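Local coordinates for protein RTX-adhesin (Marinomonas primoryensis, PDB 5IRB) that forms part of a giant calcium-binding adhesin that binds its Antarctic bacterium to diatoms and ice, at residues V219-T223 with S224-I228. Numbering follows the deposited sequence.
Sequences VNAIT and SDDVI. With CA (calcium ion), chain K; CA (calcium ion), chain E.
The carboxylate of Asp-226 accepts a hydrogen bond from Ile-222 N and binds one calcium ion, while Thr-223 and Asp-225 converge on another. This other ion (chain K) is held by Thr-223 OG1 at 2.5 Å, by Asp-225 OD1 and by the backbone O of Val-227 at 2.3 Å. A water completes this part of the shell and also donates to Asp-225 OD2. Both carboxylate oxygens of Glu-232 bind the same ion. Hard oxygen ligands suit calcium, and the short side chains of threonine and aspartate deliver them without a long reach. The chi1 of 65° sets Thr-223 OG1 between its own N and carbonyl carbon, turned to the metal.

Asp-226 grips its ion (chain E) with OD1 and OD2, each 2.4 Å from the calcium; four waters and the backbone O of Thr-309 fill the remaining places. With CG anti to the backbone N (chi1 -157°), the carboxylate swings back, and OD1 also accepts from Ile-222 N at 2.8 Å, almost straight at 176°, on its anti lone pair. A water links the ion to Asn-220 O.

Two further hydrogen bonds shape the bend, one backbone to backbone and one backbone to side chain. Asp-226 N donates to Thr-223 O at 3.1 Å, closing a type I beta turn, and Val-227 N donates to Asp-225 OD1 from above the carboxylate plane, forming an Asx turn.

On the buried side, the branched aliphatic chains meet where Ile-222 CG2 packs on Ile-228 CD1 at 3.8 Å. Ile-222 also lies on Ser-308 and His-310 of strand 301-312, and Ile-228 bonds to Thr-311 through its backbone.

Together these features make a calcium-binding turn at the start of edge strand 227-228 in the last of the three beta domains in this fragment, consistent with calcium stiffening the extended adhesin.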
ATOM      1  N   VAL A 219      -7.639  40.542 -28.987  1.00 35.57           N
ATOM      2  CA  VAL A 219      -7.900  41.908 -28.551  1.00 36.02           C
ATOM      3  C   VAL A 219      -8.698  42.627 -29.650  1.00 37.12           C
ATOM      4  O   VAL A 219      -8.290  42.635 -30.821  1.00 37.15           O
ATOM      5  CB  VAL A 219      -6.591  42.680 -28.261  1.00 37.05           C
ATOM      6  CG1 VAL A 219      -6.879  44.095 -27.765  1.00 38.67           C
ATOM      7  CG2 VAL A 219      -5.683  41.890 -27.267  1.00 35.97           C
ATOM      8  N   ASN A 220      -9.795  43.276 -29.269  1.00 37.25           N
ATOM      9  CA  ASN A 220     -10.578  44.025 -30.232  1.00 38.68           C
ATOM     10  C   ASN A 220      -9.841  45.289 -30.671  1.00 39.59           C
ATOM     11  O   ASN A 220      -8.797  45.625 -30.131  1.00 39.21           O
ATOM     12  CB  ASN A 220     -11.943  44.395 -29.647  1.00 39.59           C
ATOM     13  CG  ASN A 220     -12.751  43.180 -29.241  1.00 38.85           C
ATOM     14  OD1 ASN A 220     -12.717  42.149 -29.915  1.00 38.37           O
ATOM     15  ND2 ASN A 220     -13.461  43.281 -28.113  1.00 38.67           N
ATOM     16  N   ALA A 221     -10.418  45.987 -31.636  1.00 41.15           N
ATOM     17  CA  ALA A 221      -9.926  47.269 -32.092  1.00 42.86           C
ATOM     18  C   ALA A 221      -9.789  48.236 -30.924  1.00 43.71           C
ATOM     19  O   ALA A 221     -10.595  48.212 -29.984  1.00 43.54           O
ATOM     20  CB  ALA A 221     -10.877  47.839 -33.172  1.00 44.55           C
ATOM     21  N   ILE A 222      -8.757  49.064 -30.974  1.00 45.03           N
ATOM     22  CA  ILE A 222      -8.525  50.044 -29.924  1.00 47.03           C
ATOM     23  C   ILE A 222      -9.324  51.289 -30.261  1.00 50.16           C
ATOM     24  O   ILE A 222      -8.921  52.082 -31.112  1.00 51.00           O
ATOM     25  CB  ILE A 222      -7.032  50.368 -29.780  1.00 46.95           C
ATOM     26  CG1 ILE A 222      -6.208  49.074 -29.682  1.00 45.41           C
ATOM     27  CG2 ILE A 222      -6.785  51.325 -28.610  1.00 48.33           C
ATOM     28  CD1 ILE A 222      -6.676  48.117 -28.622  1.00 43.68           C
ATOM     29  N   THR A 223     -10.460  51.442 -29.583  1.00 52.20           N
ATOM     30  CA  THR A 223     -11.598  52.257 -30.049  1.00 55.50           C
ATOM     31  C   THR A 223     -12.104  51.727 -31.403  1.00 56.61           C
ATOM     32  O   THR A 223     -11.496  50.830 -32.004  1.00 54.82           O
ATOM     33  CB  THR A 223     -11.257  53.764 -30.156  1.00 58.28           C
ATOM     34  OG1 THR A 223     -10.257  53.968 -31.165  1.00 57.15           O
ATOM     35  CG2 THR A 223     -10.746  54.292 -28.813  1.00 59.00           C
ATOM     36  N   SER A 224     -13.222  52.273 -31.880  1.00 60.02           N
ATOM     37  CA  SER A 224     -13.937  51.665 -33.012  1.00 60.43           C
ATOM     38  C   SER A 224     -13.129  51.631 -34.329  1.00 60.23           C
ATOM     39  O   SER A 224     -13.287  50.712 -35.143  1.00 59.54           O
ATOM     40  CB  SER A 224     -15.266  52.386 -33.235  1.00 62.99           C
ATOM     41  OG  SER A 224     -15.115  53.762 -32.981  1.00 65.12           O
ATOM     42  N   ASP A 225     -12.280  52.627 -34.546  1.00 60.70           N
ATOM     43  CA  ASP A 225     -11.464  52.658 -35.757  1.00 60.62           C
ATOM     44  C   ASP A 225     -10.012  52.214 -35.550  1.00 58.07           C
ATOM     45  O   ASP A 225      -9.216  52.279 -36.483  1.00 58.04           O
ATOM     46  CB  ASP A 225     -11.495  54.070 -36.367  1.00 63.58           C
ATOM     47  CG  ASP A 225     -10.774  55.106 -35.513  1.00 64.65           C
ATOM     48  OD1 ASP A 225     -10.167  54.775 -34.471  1.00 62.00           O
ATOM     49  OD2 ASP A 225     -10.822  56.289 -35.886  1.00 69.60           O
ATOM     50  N   ASP A 226      -9.682  51.765 -34.339  1.00 56.14           N
ATOM     51  CA  ASP A 226      -8.371  51.188 -34.032  1.00 53.35           C
ATOM     52  C   ASP A 226      -7.286  52.274 -34.111  1.00 55.07           C
ATOM     53  O   ASP A 226      -6.109  51.986 -34.343  1.00 54.41           O
ATOM     54  CB  ASP A 226      -8.057  50.019 -34.974  1.00 51.62           C
ATOM     55  CG  ASP A 226      -7.042  49.058 -34.405  1.00 49.36           C
ATOM     56  OD1 ASP A 226      -7.039  48.805 -33.167  1.00 49.09           O
ATOM     57  OD2 ASP A 226      -6.242  48.538 -35.212  1.00 48.52           O
ATOM     58  N   VAL A 227      -7.702  53.521 -33.886  1.00 57.22           N
ATOM     59  CA  VAL A 227      -6.813  54.685 -33.894  1.00 58.91           C
ATOM     60  C   VAL A 227      -7.069  55.575 -32.670  1.00 60.25           C
ATOM     61  O   VAL A 227      -8.209  55.940 -32.400  1.00 61.49           O
ATOM     62  CB  VAL A 227      -7.001  55.541 -35.178  1.00 61.54           C
ATOM     63  CG1 VAL A 227      -6.050  56.748 -35.177  1.00 63.49           C
ATOM     64  CG2 VAL A 227      -6.833  54.695 -36.443  1.00 60.57           C
ATOM     65  N   ILE A 228      -6.019  55.966 -31.960  1.00 60.81           N
ATOM     66  CA  ILE A 228      -6.168  56.865 -30.813  1.00 62.95           C
ATOM     67  C   ILE A 228      -6.072  58.322 -31.259  1.00 67.17           C
ATOM     68  O   ILE A 228      -5.026  58.746 -31.740  1.00 67.19           O
ATOM     69  CB  ILE A 228      -5.088  56.593 -29.735  1.00 61.97           C
ATOM     70  CG1 ILE A 228      -5.275  55.195 -29.120  1.00 59.37           C
ATOM     71  CG2 ILE A 228      -5.093  57.689 -28.678  1.00 64.16           C
ATOM     72  CD1 ILE A 228      -6.489  55.065 -28.234  1.00 59.09           C
TER
HETATM   73 CA    CA K 609     -10.525  56.069 -32.426  1.00 52.90          CA
HETATM   74 CA    CA E 603      -5.763  46.798 -33.673  1.00 41.98          CA
HETATM   75  O   HOH W   1      -6.300  46.016 -31.328  1.00 34.37           O
HETATM   76  O   HOH W   2     -10.505  58.006 -33.741  1.00 59.65           O
HETATM   77  O   HOH W   3      -4.770  44.549 -33.114  1.00 37.73           O
HETATM   78  O   HOH W   4      -7.821  45.590 -34.551  1.00 31.12           O
HETATM   79  O   HOH W   5      -4.360  46.018 -35.560  1.00 39.83           O